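PDB 3RD5: Mypaa.01249.c from Mycobacterium paratuberculosis, which is not functionally characterised but belongs to the short-chain dehydrogenases/reductases and so probably acts as an oxidoreductase. Local coordinates for residues Thr176-Leu179 with Gln180-Thr184; Ala276-Ala279 with Leu280-Leu284; Asp242-Gly245 with Asp246-Val249. All blocks are in the same frame, centred on the assembly; numbering follows the deposited sequence.

Overall arrangement
Following the chain from its N terminus, all three contacts are local and come in series, none enclosing or crossing another. Contact 1 lies in the last turns of helix 161-185, just ahead of strand 191-195 of the mostly parallel sheet. Contact 3 comes next, where the chain leaves helix 226-240, turns and enters strand 248-251; it closes a tight beta turn. Contact 2 lies on helix 271-285, near the C terminus. Contact 1 joins the other two: its Glu-178, Leu-179 and Arg-182 pack on Trp-278 of contact 2, and its Ser-177 meets Asp-246 of contact 3. Contacts 2 and 3 stay about 11 Å apart at their nearest atoms.

Contact 1. Residues Thr176-Leu179 with Gln180-Thr184; sequences TSEL and QRRLT
Glu-178 OE2 is gripped by two arginines of the next helical turn, and together the three side chains form a salt-bridge network. Arg-181 NH2 donates to Glu-178 OE2 at 2.8 Å, from the syn side of the oxygen, while Arg-182 NE, in the conformer described, reaches the same Glu-178 OE2 at 3.0 Å from the anti side; both donors are displaced to the same face of the carboxylate. Arg-181 adds a second bond, almost straight at 175°, from its NE to Glu-178 OE1 at 2.8 Å. Its guanidinium thus engages the acid side-on, one nitrogen to each oxygen, which should fix the rotation of the carboxylate even though the two planes are markedly tilted against each other. Arg-182 comes in more steeply, with 75° between the planes. A bend in the Glu-178 chain about CB-CG (chi2 68°) turns the acid forward, toward the arginines one turn on. A water accepts from Arg-182 NH2 and donates weakly to Glu-178 OE2. Two positive groups around one buried acid would be expected to favour its ionised form.

This helix, 161-185, flanks the mostly parallel sheet of the Rossmann fold shared by short-chain dehydrogenases. The acid and Arg-182 lie toward helix 271-285, where the Arg-182 guanidinium makes a cation-pi contact with Trp-278. Leu-179 also packs on Trp-278, and on Ala-192 of strand 191-195; one turn on, Leu-183 brings its CD1 to 4.0 Å from Leu-179 CG.

Along the backbone, the helix bonds run regularly, as from Leu-183 N to Leu-179 O at 2.9 Å. Gln-180 uses both ends of its amide: OE1 accepts from the backbone N of Ala-192, and NE2 donates to Thr-184 OG1 at 3.1 Å, which holds the amide in a set orientation.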
ATOM      1  N   THR A 176       3.849  -1.011  -8.381  1.00 11.47           N
ATOM      2  CA  THR A 176       3.554  -2.442  -8.401  1.00 12.14           C
ATOM      3  C   THR A 176       4.036  -3.124  -9.688  1.00 12.96           C
ATOM      4  O   THR A 176       4.688  -4.182  -9.631  1.00 12.91           O
ATOM      5  CB  THR A 176       2.070  -2.653  -8.222  1.00 11.81           C
ATOM      6  OG1 THR A 176       1.632  -2.135  -6.949  1.00 12.49           O
ATOM      7  CG2 THR A 176       1.659  -4.172  -8.316  1.00 14.39           C
ATOM      8  N   SER A 177       3.781  -2.514 -10.836  1.00 12.71           N
ATOM      9  CA  SER A 177       4.213  -3.085 -12.128  0.50 12.93           C
ATOM     10  C   SER A 177       5.724  -3.170 -12.237  1.00 13.40           C
ATOM     11  O   SER A 177       6.272  -4.189 -12.649  1.00 13.98           O
ATOM     12  CB  SER A 177       3.672  -2.249 -13.279  0.50 13.91           C
ATOM     13  OG  SER A 177       2.259  -2.319 -13.341  0.50 13.67           O
ATOM     14  N   GLU A 178       6.416  -2.080 -11.879  1.00 13.20           N
ATOM     15  CA  GLU A 178       7.869  -2.065 -12.002  1.00 13.72           C
ATOM     16  C   GLU A 178       8.514  -2.968 -10.960  1.00 13.50           C
ATOM     17  O   GLU A 178       9.484  -3.651 -11.260  1.00 14.70           O
ATOM     18  CB  GLU A 178       8.420  -0.650 -11.965  1.00 15.01           C
ATOM     19  CG  GLU A 178       9.932  -0.513 -12.021  1.00 14.79           C
ATOM     20  CD  GLU A 178      10.597  -0.905 -13.303  1.00 16.47           C
ATOM     21  OE1 GLU A 178       9.912  -1.235 -14.281  1.00 19.94           O
ATOM     22  OE2 GLU A 178      11.864  -0.839 -13.299  1.00 20.58           O
ATOM     23  N   LEU A 179       7.963  -3.009  -9.759  1.00 13.01           N
ATOM     24  CA  LEU A 179       8.478  -3.925  -8.717  1.00 13.10           C
ATOM     25  C   LEU A 179       8.356  -5.363  -9.242  1.00 13.79           C
ATOM     26  O   LEU A 179       9.305  -6.155  -9.153  1.00 14.10           O
ATOM     27  CB  LEU A 179       7.705  -3.770  -7.399  1.00 13.69           C
ATOM     28  CG  LEU A 179       8.114  -4.725  -6.285  1.00 13.03           C
ATOM     29  CD1 LEU A 179       9.624  -4.701  -5.971  1.00 14.33           C
ATOM     30  CD2 LEU A 179       7.324  -4.411  -5.023  1.00 14.18           C
ATOM     31  N   GLN A 180       7.205  -5.739  -9.813  1.00 13.41           N
ATOM     32  CA  GLN A 180       7.077  -7.088 -10.321  1.00 14.12           C
ATOM     33  C   GLN A 180       8.075  -7.362 -11.436  1.00 14.64           C
ATOM     34  O   GLN A 180       8.675  -8.444 -11.484  1.00 14.96           O
ATOM     35  CB  GLN A 180       5.645  -7.376 -10.778  1.00 14.61           C
ATOM     36  CG  GLN A 180       5.482  -8.842 -11.223  1.00 14.59           C
ATOM     37  CD  GLN A 180       5.735  -9.801 -10.097  1.00 15.98           C
ATOM     38  OE1 GLN A 180       5.029  -9.797  -9.106  1.00 16.32           O
ATOM     39  NE2 GLN A 180       6.737 -10.671 -10.254  1.00 19.18           N
ATOM     40  N   ARG A 181       8.268  -6.395 -12.336  1.00 13.63           N
ATOM     41  CA  ARG A 181       9.249  -6.581 -13.438  1.00 15.64           C
ATOM     42  C   ARG A 181      10.631  -6.874 -12.852  1.00 15.56           C
ATOM     43  O   ARG A 181      11.333  -7.792 -13.336  1.00 17.01           O
ATOM     44  CB  ARG A 181       9.300  -5.374 -14.334  1.00 16.27           C
ATOM     45  CG  ARG A 181      10.126  -5.580 -15.584  1.00 17.25           C
ATOM     46  CD  ARG A 181      10.296  -4.292 -16.355  1.00 19.36           C
ATOM     47  NE  ARG A 181      11.175  -3.346 -15.698  1.00 21.83           N
ATOM     48  CZ  ARG A 181      12.506  -3.439 -15.666  1.00 30.11           C
ATOM     49  NH1 ARG A 181      13.142  -4.460 -16.272  1.00 33.54           N
ATOM     50  NH2 ARG A 181      13.233  -2.506 -15.054  1.00 31.13           N
ATOM     51  N   ARG A 182      11.020  -6.138 -11.827  1.00 15.19           N
ATOM     52  CA  ARG A 182      12.319  -6.330 -11.196  0.50 15.77           C
ATOM     53  C   ARG A 182      12.437  -7.643 -10.440  1.00 16.65           C
ATOM     54  O   ARG A 182      13.492  -8.293 -10.463  1.00 17.59           O
ATOM     55  CB  ARG A 182      12.637  -5.134 -10.320  0.50 14.61           C
ATOM     56  CG  ARG A 182      13.031  -3.914 -11.137  0.50 12.33           C
ATOM     57  CD  ARG A 182      13.153  -2.696 -10.255  0.50 13.40           C
ATOM     58  NE  ARG A 182      13.641  -1.513 -10.941  0.50 14.10           N
ATOM     59  CZ  ARG A 182      14.886  -1.030 -10.840  0.50 13.40           C
ATOM     60  NH1 ARG A 182      15.774  -1.618 -10.095  0.50 15.87           N
ATOM     61  NH2 ARG A 182      15.213   0.107 -11.429  0.50 14.12           N
ATOM     62  N   LEU A 183      11.357  -8.058  -9.778  1.00 15.64           N
ATOM     63  CA  LEU A 183      11.352  -9.321  -9.050  1.00 15.91           C
ATOM     64  C   LEU A 183      11.524 -10.457 -10.028  1.00 16.84           C
ATOM     65  O   LEU A 183      12.327 -11.375  -9.799  1.00 18.04           O
ATOM     66  CB  LEU A 183      10.054  -9.474  -8.233  1.00 15.53           C
ATOM     67  CG  LEU A 183       9.891  -8.558  -7.025  1.00 15.31           C
ATOM     68  CD1 LEU A 183       8.484  -8.658  -6.466  1.00 15.90           C
ATOM     69  CD2 LEU A 183      10.963  -8.888  -5.932  1.00 16.78           C
ATOM     70  N   THR A 184      10.783 -10.429 -11.130  1.00 16.76           N
ATOM     71  CA  THR A 184      10.882 -11.490 -12.155  1.00 17.71           C
ATOM     72  C   THR A 184      12.289 -11.525 -12.744  1.00 19.79           C
ATOM     73  O   THR A 184      12.887 -12.619 -12.849  1.00 20.60           O
ATOM     74  CB  THR A 184       9.824 -11.282 -13.229  1.00 18.71           C
ATOM     75  OG1 THR A 184       8.510 -11.422 -12.647  1.00 18.86           O
ATOM     76  CG2 THR A 184       9.988 -12.303 -14.390  1.00 19.45           C
TER
HETATM   77  O   HOH W   1      13.949   1.947 -13.205  1.00 25.59           O

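Contact 2. Residues Ala276-Ala279 with Leu280-Leu284; sequences ALWA and LSEQL
Trp-278 and Glu-282, one helical turn apart, are joined side chain to side chain: Trp-278 NE1 donates to Glu-282 OE2 at 2.9 Å. The oxygen lies at the indole edge, in the plane of the ring, but the N-H comes from above the carboxylate, the two planes being 63° apart. The bond is somewhat bent, at 147°. Glu-282 OE2 also accepts from the backbone N of Phe-289, so the acid joins the helix to the C-terminal tail.

Side chain to backbone, Ser-281 OG donates to Leu-277 O at 2.8 Å, on top of the helical bond from Ser-281 N to the same Leu-277 O, also 2.8 Å. The two donors reach the carbonyl from opposite faces. With OG turned to the side of its own backbone N (chi1 -61°), the hydroxyl is brought back over the preceding turn; it is also hydrogen-bonded to His-116 NE2 of helix 110-126.

Through water, in the conformer described, Gln-283 NE2 is bridged to Ala-279 O, each 2.9 Å from the water oxygen, and that carbonyl accepts Gln-283 N as well.

The whole is an amphipathic alpha helix with i to i+4 side-chain bonds on the flank of a Rossmann fold, packed against helix 110-126, where Trp-278 meets Phe-120 edge-to-face, and helix 161-185, where Leu-277 lies against Ala-171 and Leu-174.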
ATOM      1  N   ALA A 276      10.766   5.038 -15.250  1.00 14.33           N
ATOM      2  CA  ALA A 276      11.266   6.382 -14.977  1.00 13.98           C
ATOM      3  C   ALA A 276      10.885   6.838 -13.573  1.00 13.56           C
ATOM      4  O   ALA A 276      11.712   7.395 -12.844  1.00 13.47           O
ATOM      5  CB  ALA A 276      10.681   7.384 -16.001  1.00 14.85           C
ATOM      6  N   LEU A 277       9.643   6.557 -13.176  1.00 13.53           N
ATOM      7  CA  LEU A 277       9.189   6.894 -11.819  1.00 13.61           C
ATOM      8  C   LEU A 277      10.024   6.156 -10.774  1.00 13.57           C
ATOM      9  O   LEU A 277      10.333   6.710  -9.721  1.00 13.93           O
ATOM     10  CB  LEU A 277       7.697   6.580 -11.637  1.00 13.90           C
ATOM     11  CG  LEU A 277       7.179   6.755 -10.201  1.00 13.22           C
ATOM     12  CD1 LEU A 277       7.212   8.220  -9.731  1.00 14.22           C
ATOM     13  CD2 LEU A 277       5.754   6.204 -10.146  1.00 15.29           C
ATOM     14  N   TRP A 278      10.378   4.896 -11.048  1.00 13.14           N
ATOM     15  CA  TRP A 278      11.226   4.154 -10.137  1.00 13.06           C
ATOM     16  C   TRP A 278      12.563   4.841  -9.922  1.00 13.59           C
ATOM     17  O   TRP A 278      13.042   4.990  -8.779  1.00 13.63           O
ATOM     18  CB  TRP A 278      11.422   2.720 -10.663  1.00 13.32           C
ATOM     19  CG  TRP A 278      12.077   1.831  -9.646  1.00 13.34           C
ATOM     20  CD1 TRP A 278      13.399   1.800  -9.311  1.00 13.97           C
ATOM     21  CD2 TRP A 278      11.418   0.909  -8.753  1.00 13.37           C
ATOM     22  NE1 TRP A 278      13.592   0.941  -8.254  1.00 14.71           N
ATOM     23  CE2 TRP A 278      12.397   0.375  -7.912  1.00 13.51           C
ATOM     24  CE3 TRP A 278      10.083   0.476  -8.605  1.00 14.82           C
ATOM     25  CZ2 TRP A 278      12.070  -0.532  -6.877  1.00 15.42           C
ATOM     26  CZ3 TRP A 278       9.770  -0.406  -7.606  1.00 15.25           C
ATOM     27  CH2 TRP A 278      10.774  -0.924  -6.768  1.00 15.98           C
ATOM     28  N   ALA A 279      13.182   5.308 -11.010  1.00 13.13           N
ATOM     29  CA  ALA A 279      14.454   6.000 -10.920  1.00 13.91           C
ATOM     30  C   ALA A 279      14.335   7.276 -10.098  1.00 13.98           C
ATOM     31  O   ALA A 279      15.155   7.553  -9.218  1.00 15.58           O
ATOM     32  CB  ALA A 279      15.000   6.331 -12.342  1.00 15.17           C
ATOM     33  N   LEU A 280      13.321   8.081 -10.381  1.00 14.14           N
ATOM     34  CA  LEU A 280      13.077   9.294  -9.605  1.00 14.01           C
ATOM     35  C   LEU A 280      12.861   8.963  -8.120  1.00 14.29           C
ATOM     36  O   LEU A 280      13.378   9.665  -7.239  1.00 14.62           O
ATOM     37  CB  LEU A 280      11.890  10.039 -10.181  1.00 14.26           C
ATOM     38  CG  LEU A 280      11.352  11.233  -9.389  1.00 15.00           C
ATOM     39  CD1 LEU A 280      12.385  12.281  -9.077  1.00 15.87           C
ATOM     40  CD2 LEU A 280      10.116  11.803 -10.093  1.00 16.31           C
ATOM     41  N   SER A 281      12.133   7.884  -7.856  1.00 13.34           N
ATOM     42  CA  SER A 281      11.818   7.493  -6.484  1.00 12.94           C
ATOM     43  C   SER A 281      13.064   7.044  -5.700  1.00 13.66           C
ATOM     44  O   SER A 281      13.214   7.325  -4.491  1.00 14.03           O
ATOM     45  CB  SER A 281      10.735   6.412  -6.459  1.00 13.01           C
ATOM     46  OG  SER A 281       9.526   6.921  -7.053  1.00 13.20           O
ATOM     47  N   GLU A 282      13.973   6.338  -6.381  1.00 14.43           N
ATOM     48  CA  GLU A 282      15.244   5.957  -5.773  1.00 15.18           C
ATOM     49  C   GLU A 282      16.033   7.223  -5.416  1.00 16.38           C
ATOM     50  O   GLU A 282      16.625   7.319  -4.342  1.00 17.14           O
ATOM     51  CB  GLU A 282      16.091   5.047  -6.709  1.00 15.70           C
ATOM     52  CG  GLU A 282      15.556   3.637  -6.882  1.00 15.84           C
ATOM     53  CD  GLU A 282      16.561   2.633  -7.412  1.00 20.40           C
ATOM     54  OE1 GLU A 282      17.649   3.063  -7.874  1.00 23.33           O
ATOM     55  OE2 GLU A 282      16.264   1.420  -7.385  1.00 18.16           O
ATOM     56  N   GLN A 283      16.056   8.195  -6.312  1.00 16.70           N
ATOM     57  CA  GLN A 283      16.810   9.421  -6.052  0.50 16.97           C
ATOM     58  C   GLN A 283      16.211  10.210  -4.889  1.00 17.49           C
ATOM     59  O   GLN A 283      16.946  10.710  -4.061  1.00 18.87           O
ATOM     60  CB  GLN A 283      16.908  10.292  -7.299  0.50 17.77           C
ATOM     61  CG  GLN A 283      17.674   9.640  -8.407  0.50 16.67           C
ATOM     62  CD  GLN A 283      17.482  10.360  -9.711  0.50 22.30           C
ATOM     63  OE1 GLN A 283      16.969  11.479  -9.750  0.50 26.62           O
ATOM     64  NE2 GLN A 283      17.858   9.708 -10.793  0.50 25.10           N
ATOM     65  N   LEU A 284      14.888  10.316  -4.816  1.00 15.74           N
ATOM     66  CA  LEU A 284      14.266  11.079  -3.765  1.00 15.60           C
ATOM     67  C   LEU A 284      14.409  10.425  -2.398  1.00 16.01           C
ATOM     68  O   LEU A 284      14.538  11.120  -1.358  1.00 17.41           O
ATOM     69  CB  LEU A 284      12.777  11.302  -4.087  1.00 15.22           C
ATOM     70  CG  LEU A 284      12.443  12.268  -5.228  1.00 14.62           C
ATOM     71  CD1 LEU A 284      10.949  12.183  -5.562  1.00 15.78           C
ATOM     72  CD2 LEU A 284      12.822  13.726  -4.817  1.00 18.41           C
TER
HETATM   73  O   HOH W   2      17.903   6.921  -9.882  1.00 42.10           O

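Contact 3. Residues Asp242-Gly245 with Asp246-Val249; sequences DLPG and DSFV
Pro-244 O receives both bonds that Ser-247 makes across this turn. The stronger comes from the hydroxyl: Ser-247 OG donates to Pro-244 O at 2.7 Å, meeting the carbonyl well off its axis (C=O...OG 131°) and tilted from its plane. The backbone bond, Ser-247 N to the same Pro-244 O, is weak at 3.2 Å. With its OG lying beside the backbone N (chi1 -66°), the serine hydroxyl curls back over the start of the turn, and it also comes within 3.5 Å of Pro-244 CD. The side chain therefore reinforces a closure that the backbone makes only loosely.

The four residues Pro-244 to Ser-247 form a type II beta turn, in which Asp-246 takes up positive phi (64°). It delivers the chain from the loop after helix 226-240 into strand 248-251, which runs parallel to strand 191-195 in the large sheet of the Rossmann fold.

Beyond the turn, apolar side chains bring its two arms together. Leu-243 CD1 touches Val-249 CG2 at 3.7 Å, the two side chains crossing at about a right angle, and both residues pack on Tyr-237 of helix 226-240.

Further out, charged and backbone partners hold the turn in place. The Asp-246 carboxylate finds its partners outside the turn: OD1 in a salt bridge with Arg-264, OD2 hydrogen-bonded to one of the two conformers of Ser-177 of helix 161-185. Arg-191 takes the other arm, bonding through NH1 to Leu-243 O and to the carboxylate of Asp-242, while backbone bonds join Asp-246 to Ala-192 and Ser-247 to Ala-194.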
ATOM      1  N   ASP A 242      -3.980 -17.053  -4.818  1.00 18.58           N
ATOM      2  CA  ASP A 242      -2.851 -17.425  -5.697  1.00 18.73           C
ATOM      3  C   ASP A 242      -3.000 -16.681  -7.010  1.00 20.16           C
ATOM      4  O   ASP A 242      -3.610 -17.187  -7.955  1.00 23.31           O
ATOM      5  CB  ASP A 242      -2.825 -18.945  -5.943  1.00 21.05           C
ATOM      6  CG  ASP A 242      -1.630 -19.375  -6.733  1.00 23.67           C
ATOM      7  OD1 ASP A 242      -0.748 -18.567  -7.056  1.00 23.19           O
ATOM      8  OD2 ASP A 242      -1.575 -20.581  -7.080  1.00 26.64           O
ATOM      9  N   LEU A 243      -2.525 -15.436  -7.039  1.00 17.39           N
ATOM     10  CA  LEU A 243      -2.713 -14.506  -8.154  1.00 17.26           C
ATOM     11  C   LEU A 243      -1.405 -14.306  -8.903  1.00 17.56           C
ATOM     12  O   LEU A 243      -0.327 -14.285  -8.277  1.00 17.66           O
ATOM     13  CB  LEU A 243      -3.175 -13.139  -7.638  1.00 16.43           C
ATOM     14  CG  LEU A 243      -4.549 -13.135  -6.987  1.00 18.65           C
ATOM     15  CD1 LEU A 243      -4.772 -11.912  -6.100  1.00 19.34           C
ATOM     16  CD2 LEU A 243      -5.638 -13.162  -8.082  1.00 26.01           C
ATOM     17  N   PRO A 244      -1.471 -14.125 -10.231  1.00 17.35           N
ATOM     18  CA  PRO A 244      -0.273 -13.761 -10.953  1.00 18.35           C
ATOM     19  C   PRO A 244       0.304 -12.425 -10.470  1.00 16.78           C
ATOM     20  O   PRO A 244      -0.409 -11.539 -10.017  1.00 16.61           O
ATOM     21  CB  PRO A 244      -0.768 -13.593 -12.395  1.00 19.56           C
ATOM     22  CG  PRO A 244      -2.077 -14.179 -12.484  1.00 22.12           C
ATOM     23  CD  PRO A 244      -2.651 -14.254 -11.086  1.00 18.52           C
ATOM     24  N   GLY A 245       1.622 -12.298 -10.562  1.00 16.78           N
ATOM     25  CA  GLY A 245       2.280 -11.044 -10.264  1.00 16.18           C
ATOM     26  C   GLY A 245       1.710  -9.891 -11.073  1.00 15.68           C
ATOM     27  O   GLY A 245       1.250 -10.077 -12.205  1.00 17.61           O
ATOM     28  N   ASP A 246       1.662  -8.720 -10.443  1.00 15.01           N
ATOM     29  CA  ASP A 246       1.041  -7.513 -11.020  1.00 14.88           C
ATOM     30  C   ASP A 246      -0.450  -7.626 -11.261  1.00 15.72           C
ATOM     31  O   ASP A 246      -1.000  -6.913 -12.102  1.00 19.37           O
ATOM     32  CB  ASP A 246       1.785  -7.009 -12.294  1.00 16.07           C
ATOM     33  CG  ASP A 246       1.466  -5.556 -12.642  1.00 17.86           C
ATOM     34  OD1 ASP A 246       1.040  -4.807 -11.810  1.00 20.13           O
ATOM     35  OD2 ASP A 246       1.641  -5.234 -13.847  1.00 25.50           O
ATOM     36  N   SER A 247      -1.145  -8.447 -10.489  1.00 15.63           N
ATOM     37  CA  SER A 247      -2.598  -8.419 -10.486  1.00 14.99           C
ATOM     38  C   SER A 247      -3.076  -7.240  -9.664  1.00 14.79           C
ATOM     39  O   SER A 247      -2.440  -6.887  -8.669  1.00 15.32           O
ATOM     40  CB  SER A 247      -3.174  -9.676  -9.864  1.00 15.40           C
ATOM     41  OG  SER A 247      -2.899 -10.836 -10.617  1.00 17.30           O
ATOM     42  N   PHE A 248      -4.198  -6.659 -10.045  1.00 14.04           N
ATOM     43  CA  PHE A 248      -4.872  -5.574  -9.332  1.00 13.41           C
ATOM     44  C   PHE A 248      -6.295  -6.069  -9.013  1.00 14.09           C
ATOM     45  O   PHE A 248      -6.991  -6.487  -9.959  1.00 15.52           O
ATOM     46  CB  PHE A 248      -4.969  -4.373 -10.277  1.00 13.52           C
ATOM     47  CG  PHE A 248      -5.532  -3.097  -9.688  1.00 12.83           C
ATOM     48  CD1 PHE A 248      -5.438  -2.778  -8.352  1.00 12.91           C
ATOM     49  CD2 PHE A 248      -6.135  -2.176 -10.542  1.00 12.53           C
ATOM     50  CE1 PHE A 248      -5.880  -1.527  -7.843  1.00 12.79           C
ATOM     51  CE2 PHE A 248      -6.564  -0.941 -10.055  1.00 13.79           C
ATOM     52  CZ  PHE A 248      -6.455  -0.620  -8.722  1.00 12.48           C
ATOM     53  N   VAL A 249      -6.669  -6.082  -7.727  1.00 13.84           N
ATOM     54  CA  VAL A 249      -7.905  -6.683  -7.219  1.00 14.00           C
ATOM     55  C   VAL A 249      -8.830  -5.563  -6.750  1.00 13.13           C
ATOM     56  O   VAL A 249      -8.420  -4.615  -6.067  1.00 13.65           O
ATOM     57  CB  VAL A 249      -7.578  -7.611  -5.979  1.00 14.82           C
ATOM     58  CG1 VAL A 249      -8.872  -8.097  -5.241  1.00 19.85           C
ATOM     59  CG2 VAL A 249      -6.725  -8.829  -6.516  1.00 19.43           C
TER